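Local atomic coordinates of MutT/nudix family protein (Streptococcus pneumoniae, PDB entry 4HFQ), a protein that hydrolyses UDP-linked precursors of peptidoglycan biosynthesis, acting as a Nudix-family UDP-X diphosphatase. Residues A[12-17]-A[38-43]; A[74-79]-A[150-155]; A[83-88]-A[161-166]; A[128-133]-A[144-149]. All coordinates share one frame; numbering follows the deposited sequence.

How the interactions relate
Interactions 2, 3 and 4 tie together strands of one mixed Nudix sheet, whereas interaction 1 pairs two helices of the N-terminal region; its centre lies about 28 Å from that of interaction 4 and about 42 Å from that of interaction 2. Interactions 2 and 4 share strand 143-153 and touch directly, with Trp75 N 2.8 Å from Phe148 O and Trp75 CD1 against Leu128 CD1. Interaction 3 joins interaction 2 through Ile76 O and Cys83 N, 3.0 Å apart on adjacent strands. Interactions 1 and 4 both reach the second subunit, so dimer contacts involve both regions. The sulfate at interaction 3 probably comes from the crystallisation liquor.

Interaction 1 of 4, residues A[12-17]-A[38-43]; sequences RMIAIT and SLLSEM
Leu40 is the bump of this contact, and helix 3-23 offers the hollow that takes it: a knobs-into-holes packing between two nearly antiparallel helices, in which the axes of segments 12-17 and 38-43 run at 159° and approach to 10.7 Å. The hole has four corners, Leu10, Met13, Ile14 and Thr17, which are spaced i, i+3, i+4 and i+7 along helix 3-23. The two branches of Leu40 divide the work. CD2 goes to the methionine side, resting 3.7 Å from Met13 CE and 3.9 Å from Met13 CB, so it is held between the base and the tip of one bent chain. The chi3 torsion of Met13 (-69°) is what folds CE round toward the leucine. CD1 instead presses on the backbone of Met13 and Ile14, 3.9 Å from Ile14 N, and has Ile14 CG1 at 4.2 Å. Farther along, Met43 CE meets Met13 CE, a looser methyl-to-methyl touch at the side of the knob.

Both segments belong to the N-terminal region that recurs in hydrolases of X-linked nucleoside diphosphates. The second subunit packs against the pair: its Met43 lies on Met13, its Ile16 on Leu39, and its Asp35 forms a salt bridge with Arg12. The interhelical pair is therefore part of a helix cluster that spans both subunits. Thr17 closes the last corner with less certainty, because it is modelled in two conformers; in one of them OG1 lies 3.9 Å from Leu40 CD1 and donates to Met13 O at 2.8 Å.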
loop_
_atom_site.group_PDB
_atom_site.type_symbol
_atom_site.label_atom_id
_atom_site.label_comp_id
_atom_site.label_asym_id
_atom_site.label_seq_id
_atom_site.Cartn_x
_atom_site.Cartn_y
_atom_site.Cartn_z
ATOM N N ARG A 12 9.201 -6.092 5.392
ATOM C CA ARG A 12 8.727 -5.404 6.580
ATOM C C ARG A 12 9.868 -4.754 7.373
ATOM O O ARG A 12 9.767 -3.598 7.821
ATOM C CB ARG A 12 7.913 -6.365 7.458
ATOM C CG ARG A 12 7.370 -5.725 8.711
ATOM C CD ARG A 12 6.344 -4.641 8.422
ATOM N NE ARG A 12 5.945 -3.995 9.665
ATOM C CZ ARG A 12 5.622 -2.713 9.784
ATOM N NH1 ARG A 12 5.579 -1.890 8.721
ATOM N NH2 ARG A 12 5.340 -2.240 10.992
ATOM N N MET A 13 10.970 -5.482 7.541
ATOM C CA MET A 13 12.099 -4.924 8.288
ATOM C C MET A 13 12.748 -3.747 7.578
ATOM O O MET A 13 13.147 -2.767 8.237
ATOM C CB MET A 13 13.124 -6.012 8.568
ATOM C CG MET A 13 12.595 -7.019 9.563
ATOM S SD MET A 13 13.825 -8.110 10.285
ATOM C CE MET A 13 14.220 -9.074 8.843
ATOM N N ILE A 14 12.800 -3.777 6.247
ATOM C CA ILE A 14 13.260 -2.612 5.504
ATOM C C ILE A 14 12.350 -1.417 5.809
ATOM O O ILE A 14 12.825 -0.317 6.104
ATOM C CB ILE A 14 13.328 -2.891 3.981
ATOM C CG1 ILE A 14 14.479 -3.862 3.670
ATOM C CG2 ILE A 14 13.466 -1.582 3.200
ATOM C CD1 ILE A 14 14.393 -4.529 2.311
ATOM N N ALA A 15 11.039 -1.632 5.780
ATOM C CA ALA A 15 10.109 -0.543 6.024
ATOM C C ALA A 15 10.235 0.046 7.432
ATOM O O ALA A 15 10.233 1.270 7.592
ATOM C CB ALA A 15 8.690 -1.002 5.745
ATOM N N ILE A 16 10.371 -0.798 8.456
ATOM C CA ILE A 16 10.501 -0.314 9.820
ATOM C C ILE A 16 11.792 0.480 9.999
ATOM O O ILE A 16 11.790 1.574 10.593
ATOM C CB ILE A 16 10.440 -1.471 10.848
ATOM C CG1 ILE A 16 9.090 -2.210 10.792
ATOM C CG2 ILE A 16 10.692 -0.885 12.234
ATOM C CD1 ILE A 16 9.082 -3.560 11.513
ATOM N N THR A 17 12.879 -0.069 9.470
ATOM C CA THR A 17 14.180 0.553 9.585
ATOM C C THR A 17 14.211 1.918 8.890
ATOM O O THR A 17 14.764 2.889 9.426
ATOM C CB THR A 17 15.250 -0.409 9.044
ATOM O OG1 THR A 17 15.231 -1.627 9.809
ATOM C CG2 THR A 17 16.615 0.226 9.139
ATOM N N SER A 38 22.323 -2.055 7.053
ATOM C CA SER A 38 23.530 -2.681 6.506
ATOM C C SER A 38 23.441 -4.210 6.615
ATOM O O SER A 38 23.775 -4.926 5.678
ATOM C CB SER A 38 24.773 -2.163 7.209
ATOM O OG SER A 38 24.954 -0.776 6.964
ATOM N N LEU A 39 22.931 -4.706 7.745
ATOM C CA LEU A 39 22.733 -6.143 7.900
ATOM C C LEU A 39 21.658 -6.697 6.976
ATOM O O LEU A 39 21.799 -7.803 6.449
ATOM C CB LEU A 39 22.434 -6.501 9.349
ATOM C CG LEU A 39 23.691 -6.516 10.215
ATOM C CD1 LEU A 39 23.312 -6.271 11.653
ATOM C CD2 LEU A 39 24.431 -7.845 10.058
ATOM N N LEU A 40 20.573 -5.947 6.785
ATOM C CA LEU A 40 19.537 -6.394 5.859
ATOM C C LEU A 40 20.114 -6.539 4.458
ATOM O O LEU A 40 19.794 -7.485 3.758
ATOM C CB LEU A 40 18.337 -5.442 5.863
ATOM C CG LEU A 40 17.515 -5.451 7.152
ATOM C CD1 LEU A 40 16.573 -4.256 7.252
ATOM C CD2 LEU A 40 16.740 -6.743 7.376
ATOM N N SER A 41 20.980 -5.598 4.087
ATOM C CA SER A 41 21.639 -5.598 2.789
ATOM C C SER A 41 22.591 -6.795 2.623
ATOM O O SER A 41 22.630 -7.430 1.566
ATOM C CB SER A 41 22.384 -4.272 2.597
ATOM O OG SER A 41 21.500 -3.164 2.740
ATOM N N GLU A 42 23.342 -7.120 3.671
ATOM C CA GLU A 42 24.252 -8.269 3.666
ATOM C C GLU A 42 23.466 -9.562 3.598
ATOM O O GLU A 42 23.815 -10.478 2.854
ATOM C CB GLU A 42 25.139 -8.264 4.906
ATOM C CG GLU A 42 26.179 -7.165 4.904
ATOM C CD GLU A 42 26.812 -6.928 6.260
ATOM O OE1 GLU A 42 26.773 -7.831 7.128
ATOM O OE2 GLU A 42 27.370 -5.826 6.450
ATOM N N MET A 43 22.383 -9.634 4.356
ATOM C CA MET A 43 21.569 -10.829 4.394
ATOM C C MET A 43 20.883 -11.069 3.051
ATOM O O MET A 43 20.864 -12.200 2.564
ATOM C CB MET A 43 20.548 -10.745 5.532
ATOM C CG MET A 43 19.658 -11.978 5.606
ATOM S SD MET A 43 18.560 -11.911 7.002
ATOM C CE MET A 43 17.400 -10.740 6.389
#

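Interaction 2 of 4, residues A[74-79]-A[150-155]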
loop_
_atom_site.group_PDB
_atom_site.type_symbol
_atom_site.label_atom_id
_atom_site.label_comp_id
_atom_site.label_asym_id
_atom_site.label_seq_id
_atom_site.Cartn_x
_atom_site.Cartn_y
_atom_site.Cartn_z
ATOM N N ALA A 74 -6.164 -0.904 -15.881
ATOM C CA ALA A 74 -7.414 -0.652 -16.593
ATOM C C ALA A 74 -8.074 -1.960 -17.016
ATOM O O ALA A 74 -7.442 -2.814 -17.626
ATOM C CB ALA A 74 -7.149 0.198 -17.826
ATOM N N TRP A 75 -9.361 -2.052 -16.708
ATOM C CA TRP A 75 -10.223 -3.155 -17.115
ATOM C C TRP A 75 -11.165 -2.644 -18.180
ATOM O O TRP A 75 -12.073 -1.876 -17.900
ATOM C CB TRP A 75 -10.975 -3.652 -15.901
ATOM C CG TRP A 75 -11.949 -4.756 -16.168
ATOM C CD1 TRP A 75 -13.307 -4.657 -16.455
ATOM C CD2 TRP A 75 -11.648 -6.187 -16.142
ATOM N NE1 TRP A 75 -13.854 -5.916 -16.580
ATOM C CE2 TRP A 75 -12.909 -6.875 -16.415
ATOM C CE3 TRP A 75 -10.492 -6.942 -15.921
ATOM C CZ2 TRP A 75 -12.987 -8.258 -16.473
ATOM C CZ3 TRP A 75 -10.594 -8.333 -15.979
ATOM C CH2 TRP A 75 -11.822 -8.970 -16.232
ATOM N N ILE A 76 -10.870 -3.035 -19.422
ATOM C CA ILE A 76 -11.589 -2.560 -20.615
ATOM C C ILE A 76 -12.209 -3.777 -21.288
ATOM O O ILE A 76 -11.500 -4.670 -21.723
ATOM C CB ILE A 76 -10.584 -1.882 -21.570
ATOM C CG1 ILE A 76 -9.894 -0.688 -20.873
ATOM C CG2 ILE A 76 -11.271 -1.457 -22.869
ATOM C CD1 ILE A 76 -8.522 -0.361 -21.412
ATOM N N VAL A 77 -13.537 -3.804 -21.330
ATOM C CA VAL A 77 -14.252 -4.940 -21.946
ATOM C C VAL A 77 -14.979 -4.498 -23.202
ATOM O O VAL A 77 -15.716 -3.516 -23.170
ATOM C CB VAL A 77 -15.259 -5.586 -20.971
ATOM C CG1 VAL A 77 -16.108 -6.665 -21.658
ATOM C CG2 VAL A 77 -14.541 -6.173 -19.758
ATOM N N GLU A 78 -14.737 -5.217 -24.301
ATOM C CA GLU A 78 -15.437 -4.973 -25.565
ATOM C C GLU A 78 -15.843 -6.325 -26.116
ATOM O O GLU A 78 -15.030 -7.243 -26.177
ATOM C CB GLU A 78 -14.524 -4.253 -26.551
ATOM C CG GLU A 78 -14.184 -2.843 -26.120
ATOM C CD GLU A 78 -13.343 -2.091 -27.116
ATOM O OE1 GLU A 78 -13.160 -2.573 -28.258
ATOM O OE2 GLU A 78 -12.873 -0.996 -26.754
ATOM N N ASP A 79 -17.120 -6.446 -26.486
ATOM C CA ASP A 79 -17.652 -7.698 -27.037
ATOM C C ASP A 79 -17.330 -8.851 -26.075
ATOM O O ASP A 79 -16.939 -9.942 -26.485
ATOM C CB ASP A 79 -17.100 -7.935 -28.460
ATOM C CG ASP A 79 -17.794 -9.081 -29.186
ATOM O OD1 ASP A 79 -18.997 -9.314 -28.945
ATOM O OD2 ASP A 79 -17.119 -9.752 -29.995
ATOM N N CYS A 150 -12.831 0.841 -17.243
ATOM C CA CYS A 150 -12.699 1.974 -18.170
ATOM C C CYS A 150 -13.296 1.660 -19.528
ATOM O O CYS A 150 -13.393 0.507 -19.924
ATOM C CB CYS A 150 -11.234 2.388 -18.371
ATOM S SG CYS A 150 -10.320 2.768 -16.874
ATOM N N LYS A 151 -13.692 2.719 -20.221
ATOM C CA LYS A 151 -14.200 2.613 -21.585
ATOM C C LYS A 151 -13.283 3.410 -22.504
ATOM O O LYS A 151 -12.911 4.541 -22.180
ATOM C CB LYS A 151 -15.629 3.148 -21.629
ATOM C CG LYS A 151 -16.222 3.270 -23.029
ATOM C CD LYS A 151 -17.628 3.840 -22.981
ATOM C CE LYS A 151 -18.142 4.082 -24.395
ATOM N NZ LYS A 151 -19.609 4.339 -24.457
ATOM N N LEU A 152 -12.895 2.820 -23.639
ATOM C CA LEU A 152 -12.045 3.504 -24.616
ATOM C C LEU A 152 -12.881 4.451 -25.472
ATOM O O LEU A 152 -14.045 4.166 -25.752
ATOM C CB LEU A 152 -11.268 2.508 -25.489
ATOM C CG LEU A 152 -10.300 1.579 -24.744
ATOM C CD1 LEU A 152 -9.538 0.689 -25.718
ATOM C CD2 LEU A 152 -9.324 2.371 -23.890
ATOM N N LEU A 153 -12.293 5.594 -25.810
ATOM C CA LEU A 153 -12.940 6.612 -26.647
ATOM C C LEU A 153 -12.197 6.707 -27.993
ATOM O O LEU A 153 -11.979 5.685 -28.636
ATOM C CB LEU A 153 -13.038 7.954 -25.894
ATOM C CG LEU A 153 -13.634 7.928 -24.477
ATOM C CD1 LEU A 153 -13.414 9.240 -23.731
ATOM C CD2 LEU A 153 -15.114 7.552 -24.488
ATOM N N ASP A 154 -11.785 7.899 -28.419
ATOM C CA ASP A 154 -11.068 8.039 -29.693
ATOM C C ASP A 154 -9.612 7.599 -29.609
ATOM O O ASP A 154 -8.971 7.737 -28.571
ATOM C CB ASP A 154 -11.106 9.485 -30.199
ATOM C CG ASP A 154 -12.509 9.955 -30.541
ATOM O OD1 ASP A 154 -13.239 9.232 -31.253
ATOM O OD2 ASP A 154 -12.878 11.065 -30.103
ATOM N N GLY A 155 -9.096 7.087 -30.720
ATOM C CA GLY A 155 -7.687 6.763 -30.851
ATOM C C GLY A 155 -7.436 5.562 -31.739
ATOM O O GLY A 155 -8.301 5.148 -32.525
HETATM O O HOH W 1 -14.994 -1.537 -20.662
HETATM O O HOH W 2 -13.866 0.373 -24.688
#
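Cys150 N donates to Trp75 O at 2.9 Å with an N-H...O angle of 172°, the only direct hydrogen bond between the two segments. It is a rung of the parallel pairing between strands 69-78 and 143-153, following the one from Trp75 N to Phe148 O. Beyond it the strands separate and water replaces direct bonds. Water 1 accepts from Val77 N at 2.8 Å and lies 2.7 Å from Cys150 O. Water 2 accepts from Leu152 N at 2.8 Å and donates to Glu78 OE2 at 2.7 Å, so a side-chain carboxylate stands in for a backbone partner.

Apolar contacts accompany the water bridges. Ile76 and Leu152 cross at about a right angle, with Ile76 CG2 3.7 Å from Leu152 CG and Ile76 CD1 3.8 Å from Leu152 CD2. Ala74 CB faces Cys150 SG more loosely. Ile114 of helix 106-118, which carries the glutamate-rich part of the Nudix signature, touches Ala74, Cys150 and Leu152. Glu78 OE1 binds a glycerol, probably from the crystallisation liquor. The chemistry implies that direct pairing ends at Cys150; beyond it the strands are coupled through water and a carboxylate.

Interaction 3 of 4, residues A[83-88]-A[161-166]; sequences CLVRGQ and QEIADL. With SO4 (sulfate ion), chain G.
A classic beta bulge, in which Ala164 and Asp165 both face Arg86, interrupts the antiparallel pairing through which strand 163-170 joins strand 81-87 of the Nudix sheet. Arg86 N donates to Asp165 O at 2.9 Å (168°). Arg86 O receives Ala164 N at 2.8 Å and, weakly, Asp165 N, so a single carbonyl serves the doubled position. The register has shifted by one beyond it, and Gln88 N reaches Glu162 O at 2.9 Å from above the carbonyl plane.

The Arg86 side chain leaves the strand with CG anti to the backbone N (chi1 -180°) and bends at chi3, which turns NE. Ala164 CB lies over one face of its guanidinium, 3.6 Å above the plane and offset toward the rim. At the edge, NH2 donates to sulfate O3 at 2.8 Å and NH1 to sulfate O2, the second bond less straight; NH1 also binds Glu90 O. Water 3 links NH2 to Asp165 OD2, to which it donates at 2.8 Å, while Gln167 holds the same carboxylate oxygen.

On the sheet face that carries Val85 and Leu166, Val85 CG1 lies 3.9 Å from Leu166 CD1. Further contacts of these two come from Ile163 CG2, 4.0 Å from Val85 CB, and from Cys83 SG, which adjoins Leu166. Phe157 touches both Ile163 and Leu166. Sulfate is probably a crystallisation component, yet two donors of one guanidinium gripping it suggest that this edge can hold an oxyanion, with water coupling the arginine to Asp165.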
loop_
_atom_site.group_PDB
_atom_site.type_symbol
_atom_site.label_atom_id
_atom_site.label_comp_id
_atom_site.label_asym_id
_atom_site.label_seq_id
_atom_site.Cartn_x
_atom_site.Cartn_y
_atom_site.Cartn_z
ATOM N N CYS A 83 -9.251 -6.356 -22.674
ATOM C CA CYS A 83 -8.061 -5.789 -23.307
ATOM C C CYS A 83 -6.799 -6.156 -22.526
ATOM O O CYS A 83 -6.720 -5.897 -21.315
ATOM C CB CYS A 83 -8.179 -4.274 -23.379
ATOM S SG CYS A 83 -6.733 -3.494 -24.122
ATOM N N LEU A 84 -5.831 -6.771 -23.187
ATOM C CA LEU A 84 -4.521 -7.017 -22.598
ATOM C C LEU A 84 -3.438 -6.499 -23.518
ATOM O O LEU A 84 -3.605 -6.440 -24.751
ATOM C CB LEU A 84 -4.280 -8.507 -22.303
ATOM C CG LEU A 84 -5.220 -9.186 -21.323
ATOM C CD1 LEU A 84 -5.008 -10.686 -21.279
ATOM C CD2 LEU A 84 -5.108 -8.620 -19.908
ATOM N N VAL A 85 -2.339 -6.053 -22.922
ATOM C CA VAL A 85 -1.187 -5.582 -23.677
ATOM C C VAL A 85 0.046 -6.396 -23.371
ATOM O O VAL A 85 0.182 -6.968 -22.293
ATOM C CB VAL A 85 -0.911 -4.064 -23.461
ATOM C CG1 VAL A 85 -2.032 -3.241 -24.073
ATOM C CG2 VAL A 85 -0.724 -3.720 -21.979
ATOM N N ARG A 86 0.944 -6.468 -24.353
ATOM C CA ARG A 86 2.219 -7.166 -24.190
ATOM C C ARG A 86 3.347 -6.172 -24.378
ATOM O O ARG A 86 3.418 -5.494 -25.402
ATOM C CB ARG A 86 2.332 -8.350 -25.177
ATOM C CG ARG A 86 3.633 -9.136 -25.060
ATOM C CD ARG A 86 3.647 -10.377 -25.953
ATOM N NE ARG A 86 3.617 -10.065 -27.385
ATOM C CZ ARG A 86 4.681 -9.734 -28.112
ATOM N NH1 ARG A 86 5.891 -9.627 -27.562
ATOM N NH2 ARG A 86 4.542 -9.485 -29.405
ATOM N N GLY A 87 4.206 -6.062 -23.361
ATOM C CA GLY A 87 5.319 -5.114 -23.424
ATOM C C GLY A 87 6.392 -5.516 -24.420
ATOM O O GLY A 87 6.602 -6.709 -24.672
ATOM N N GLN A 88 7.089 -4.529 -24.966
ATOM C CA GLN A 88 8.303 -4.816 -25.746
ATOM C C GLN A 88 9.296 -5.616 -24.913
ATOM O O GLN A 88 9.475 -5.360 -23.717
ATOM C CB GLN A 88 8.964 -3.527 -26.264
ATOM C CG GLN A 88 8.111 -2.705 -27.226
ATOM C CD GLN A 88 8.017 -3.251 -28.657
ATOM O OE1 GLN A 88 7.399 -2.622 -29.517
ATOM N NE2 GLN A 88 8.606 -4.417 -28.915
ATOM N N GLN A 161 7.517 2.119 -28.158
ATOM C CA GLN A 161 8.715 1.682 -27.448
ATOM C C GLN A 161 8.376 0.886 -26.182
ATOM O O GLN A 161 9.167 0.058 -25.717
ATOM C CB GLN A 161 9.649 2.867 -27.171
ATOM C CG GLN A 161 10.523 3.213 -28.375
ATOM C CD GLN A 161 10.994 4.660 -28.415
ATOM O OE1 GLN A 161 10.870 5.408 -27.440
ATOM N NE2 GLN A 161 11.547 5.061 -29.558
ATOM N N GLU A 162 7.176 1.114 -25.656
ATOM C CA GLU A 162 6.715 0.419 -24.460
ATOM C C GLU A 162 5.929 -0.867 -24.755
ATOM O O GLU A 162 6.142 -1.880 -24.089
ATOM C CB GLU A 162 5.881 1.367 -23.592
ATOM C CG GLU A 162 5.419 0.724 -22.297
ATOM C CD GLU A 162 4.506 1.590 -21.443
ATOM O OE1 GLU A 162 4.154 2.741 -21.823
ATOM O OE2 GLU A 162 4.141 1.089 -20.361
ATOM N N ILE A 163 5.023 -0.800 -25.728
ATOM C CA ILE A 163 4.041 -1.863 -25.961
ATOM C C ILE A 163 4.188 -2.484 -27.355
ATOM O O ILE A 163 4.134 -1.778 -28.372
ATOM C CB ILE A 163 2.590 -1.342 -25.774
ATOM C CG1 ILE A 163 2.390 -0.734 -24.372
ATOM C CG2 ILE A 163 1.558 -2.424 -26.086
ATOM C CD1 ILE A 163 2.506 -1.700 -23.207
ATOM N N ALA A 164 4.370 -3.807 -27.371
ATOM C CA ALA A 164 4.495 -4.573 -28.624
ATOM C C ALA A 164 3.151 -4.908 -29.254
ATOM O O ALA A 164 3.025 -4.917 -30.477
ATOM C CB ALA A 164 5.276 -5.854 -28.383
ATOM N N ASP A 165 2.146 -5.207 -28.440
ATOM C CA ASP A 165 0.869 -5.674 -28.973
ATOM C C ASP A 165 -0.263 -5.406 -28.001
ATOM O O ASP A 165 -0.040 -5.256 -26.792
ATOM C CB ASP A 165 0.950 -7.174 -29.321
ATOM C CG ASP A 165 -0.076 -7.611 -30.378
ATOM O OD1 ASP A 165 -0.771 -6.765 -30.968
ATOM O OD2 ASP A 165 -0.183 -8.838 -30.598
ATOM N N LEU A 166 -1.462 -5.308 -28.558
ATOM C CA LEU A 166 -2.690 -5.138 -27.821
ATOM C C LEU A 166 -3.727 -6.024 -28.472
ATOM O O LEU A 166 -3.943 -5.954 -29.696
ATOM C CB LEU A 166 -3.135 -3.672 -27.861
ATOM C CG LEU A 166 -4.453 -3.297 -27.161
ATOM C CD1 LEU A 166 -4.442 -1.828 -26.777
ATOM C CD2 LEU A 166 -5.671 -3.607 -28.033
HETATM S S SO4 G . 8.059 -9.435 -30.580
HETATM O O1 SO4 G . 9.343 -8.734 -30.499
HETATM O O2 SO4 G . 7.989 -10.342 -29.410
HETATM O O3 SO4 G . 6.914 -8.487 -30.620
HETATM O O4 SO4 G . 8.125 -10.153 -31.866
HETATM O O HOH W 3 1.857 -10.467 -29.712
#

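Interaction 4 of 4, residues A[128-133]-A[144-149]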
loop_
_atom_site.group_PDB
_atom_site.type_symbol
_atom_site.label_atom_id
_atom_site.label_comp_id
_atom_site.label_asym_id
_atom_site.label_seq_id
_atom_site.Cartn_x
_atom_site.Cartn_y
_atom_site.Cartn_z
ATOM N N LEU A 128 -13.019 -1.206 -9.633
ATOM C CA LEU A 128 -13.476 -2.590 -9.456
ATOM C C LEU A 128 -12.822 -3.278 -8.264
ATOM O O LEU A 128 -13.443 -4.124 -7.612
ATOM C CB LEU A 128 -13.245 -3.423 -10.717
ATOM C CG LEU A 128 -13.960 -2.921 -11.976
ATOM C CD1 LEU A 128 -13.379 -3.648 -13.167
ATOM C CD2 LEU A 128 -15.462 -3.147 -11.915
ATOM N N ALA A 129 -11.547 -2.966 -8.000
ATOM C CA ALA A 129 -10.800 -3.681 -6.972
ATOM C C ALA A 129 -9.649 -2.858 -6.508
ATOM O O ALA A 129 -9.064 -2.086 -7.287
ATOM C CB ALA A 129 -10.258 -5.000 -7.512
ATOM N N VAL A 130 -9.273 -3.080 -5.244
ATOM C CA VAL A 130 -7.938 -2.680 -4.772
ATOM C C VAL A 130 -7.287 -3.947 -4.220
ATOM O O VAL A 130 -7.695 -4.454 -3.172
ATOM C CB VAL A 130 -7.969 -1.573 -3.692
ATOM C CG1 VAL A 130 -6.543 -1.160 -3.339
ATOM C CG2 VAL A 130 -8.744 -0.360 -4.180
ATOM N N PHE A 131 -6.335 -4.494 -4.979
ATOM C CA PHE A 131 -5.629 -5.722 -4.597
ATOM C C PHE A 131 -4.335 -5.434 -3.834
ATOM O O PHE A 131 -3.614 -4.472 -4.132
ATOM C CB PHE A 131 -5.240 -6.541 -5.839
ATOM C CG PHE A 131 -6.395 -7.109 -6.619
ATOM C CD1 PHE A 131 -7.250 -8.041 -6.056
ATOM C CD2 PHE A 131 -6.587 -6.736 -7.942
ATOM C CE1 PHE A 131 -8.286 -8.600 -6.807
ATOM C CE2 PHE A 131 -7.621 -7.287 -8.694
ATOM C CZ PHE A 131 -8.468 -8.216 -8.120
ATOM N N ASP A 132 -4.025 -6.323 -2.902
ATOM C CA ASP A 132 -2.735 -6.331 -2.205
ATOM C C ASP A 132 -1.803 -7.262 -2.971
ATOM O O ASP A 132 -2.038 -8.489 -3.003
ATOM C CB ASP A 132 -2.945 -6.833 -0.770
ATOM C CG ASP A 132 -1.667 -6.895 0.046
ATOM O OD1 ASP A 132 -0.591 -6.457 -0.406
ATOM O OD2 ASP A 132 -1.784 -7.414 1.168
ATOM N N THR A 133 -0.724 -6.728 -3.548
ATOM C CA THR A 133 0.200 -7.621 -4.276
ATOM C C THR A 133 0.865 -8.650 -3.386
ATOM O O THR A 133 1.265 -9.720 -3.860
ATOM C CB THR A 133 1.274 -6.874 -5.078
ATOM O OG1 THR A 133 2.057 -6.064 -4.182
ATOM C CG2 THR A 133 0.662 -6.015 -6.163
ATOM N N THR A 144 -0.489 -1.368 -3.552
ATOM C CA THR A 144 -1.955 -1.325 -3.661
ATOM C C THR A 144 -2.280 -1.194 -5.147
ATOM O O THR A 144 -1.979 -0.176 -5.778
ATOM C CB THR A 144 -2.568 -0.133 -2.890
ATOM O OG1 THR A 144 -2.030 1.088 -3.401
ATOM C CG2 THR A 144 -2.237 -0.227 -1.389
ATOM N N LYS A 145 -2.894 -2.243 -5.684
ATOM C CA LYS A 145 -3.149 -2.330 -7.111
ATOM C C LYS A 145 -4.615 -1.976 -7.375
ATOM O O LYS A 145 -5.527 -2.761 -7.088
ATOM C CB LYS A 145 -2.777 -3.737 -7.585
ATOM C CG LYS A 145 -3.082 -4.012 -9.068
ATOM C CD LYS A 145 -2.652 -5.440 -9.444
ATOM C CE LYS A 145 -1.144 -5.648 -9.443
ATOM N NZ LYS A 145 -0.438 -4.947 -10.559
ATOM N N PHE A 146 -4.820 -0.754 -7.856
ATOM C CA PHE A 146 -6.166 -0.254 -8.204
ATOM C C PHE A 146 -6.495 -0.782 -9.592
ATOM O O PHE A 146 -5.698 -0.621 -10.516
ATOM C CB PHE A 146 -6.153 1.270 -8.308
ATOM C CG PHE A 146 -5.945 1.994 -7.012
ATOM C CD1 PHE A 146 -4.671 2.210 -6.522
ATOM C CD2 PHE A 146 -7.032 2.498 -6.297
ATOM C CE1 PHE A 146 -4.462 2.906 -5.338
ATOM C CE2 PHE A 146 -6.837 3.189 -5.105
ATOM C CZ PHE A 146 -5.556 3.368 -4.613
ATOM N N VAL A 147 -7.665 -1.387 -9.743
ATOM C CA VAL A 147 -8.129 -1.791 -11.073
ATOM C C VAL A 147 -9.418 -1.041 -11.369
ATOM O O VAL A 147 -10.438 -1.258 -10.701
ATOM C CB VAL A 147 -8.357 -3.305 -11.185
ATOM C CG1 VAL A 147 -8.692 -3.638 -12.628
ATOM C CG2 VAL A 147 -7.121 -4.074 -10.717
ATOM N N PHE A 148 -9.340 -0.139 -12.350
ATOM C CA PHE A 148 -10.450 0.707 -12.744
ATOM C C PHE A 148 -11.147 0.137 -13.963
ATOM O O PHE A 148 -10.498 -0.220 -14.947
ATOM C CB PHE A 148 -9.948 2.104 -13.112
ATOM C CG PHE A 148 -9.354 2.869 -11.956
ATOM C CD1 PHE A 148 -10.172 3.583 -11.089
ATOM C CD2 PHE A 148 -7.978 2.893 -11.761
ATOM C CE1 PHE A 148 -9.625 4.313 -10.032
ATOM C CE2 PHE A 148 -7.424 3.630 -10.717
ATOM C CZ PHE A 148 -8.250 4.329 -9.857
ATOM N N GLY A 149 -12.470 0.042 -13.901
ATOM C CA GLY A 149 -13.244 -0.257 -15.117
ATOM C C GLY A 149 -13.281 0.979 -15.993
ATOM O O GLY A 149 -13.699 2.048 -15.518
#
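Lys145 and Phe131 form a hydrogen-bonded antiparallel pair, with Lys145 N donating to Phe131 O at 2.8 Å (174°) and Phe131 N returning the bond to Lys145 O. The lysine can be followed outward. CB lies 4.1 Å from Phe131 CB and 3.6 Å from Phe131 O. CG is anti to the backbone N (chi1 176°), chi2 keeps CD extended, and chi3 (-69°) turns CE to meet Thr133 CG2 at 3.8 Å, the two side chains crossing at about a right angle. A second bend at chi4 sends NZ to partners beyond the pair: a salt bridge with Asp71, a bond to Arg181 O, and a hydroxyl of a bound Tris molecule, probably from the crystallisation liquor.

On the same face Phe131 CE2 approaches Val147 CG2 at 3.8 Å, and Ala129 CB lies over one face of the Phe131 ring. The opposite face of the sheet carries Val130 CG2 against Phe146 CD2 at 3.9 Å, the two side chains lying side by side. At one end Leu128 and Ala129 both face Val147 in a classic beta bulge: Leu128 N binds Val147 O at 2.8 Å, and Ala129 N binds it weakly.

This antiparallel ladder joins strands 120-132 and 143-153. Phe146 meets Phe146 of the second subunit, while within the chain helix 184-194 packs on Phe131 and Val147, helix 106-118 on Phe148, and strand 69-78 on Lys145 and Val147.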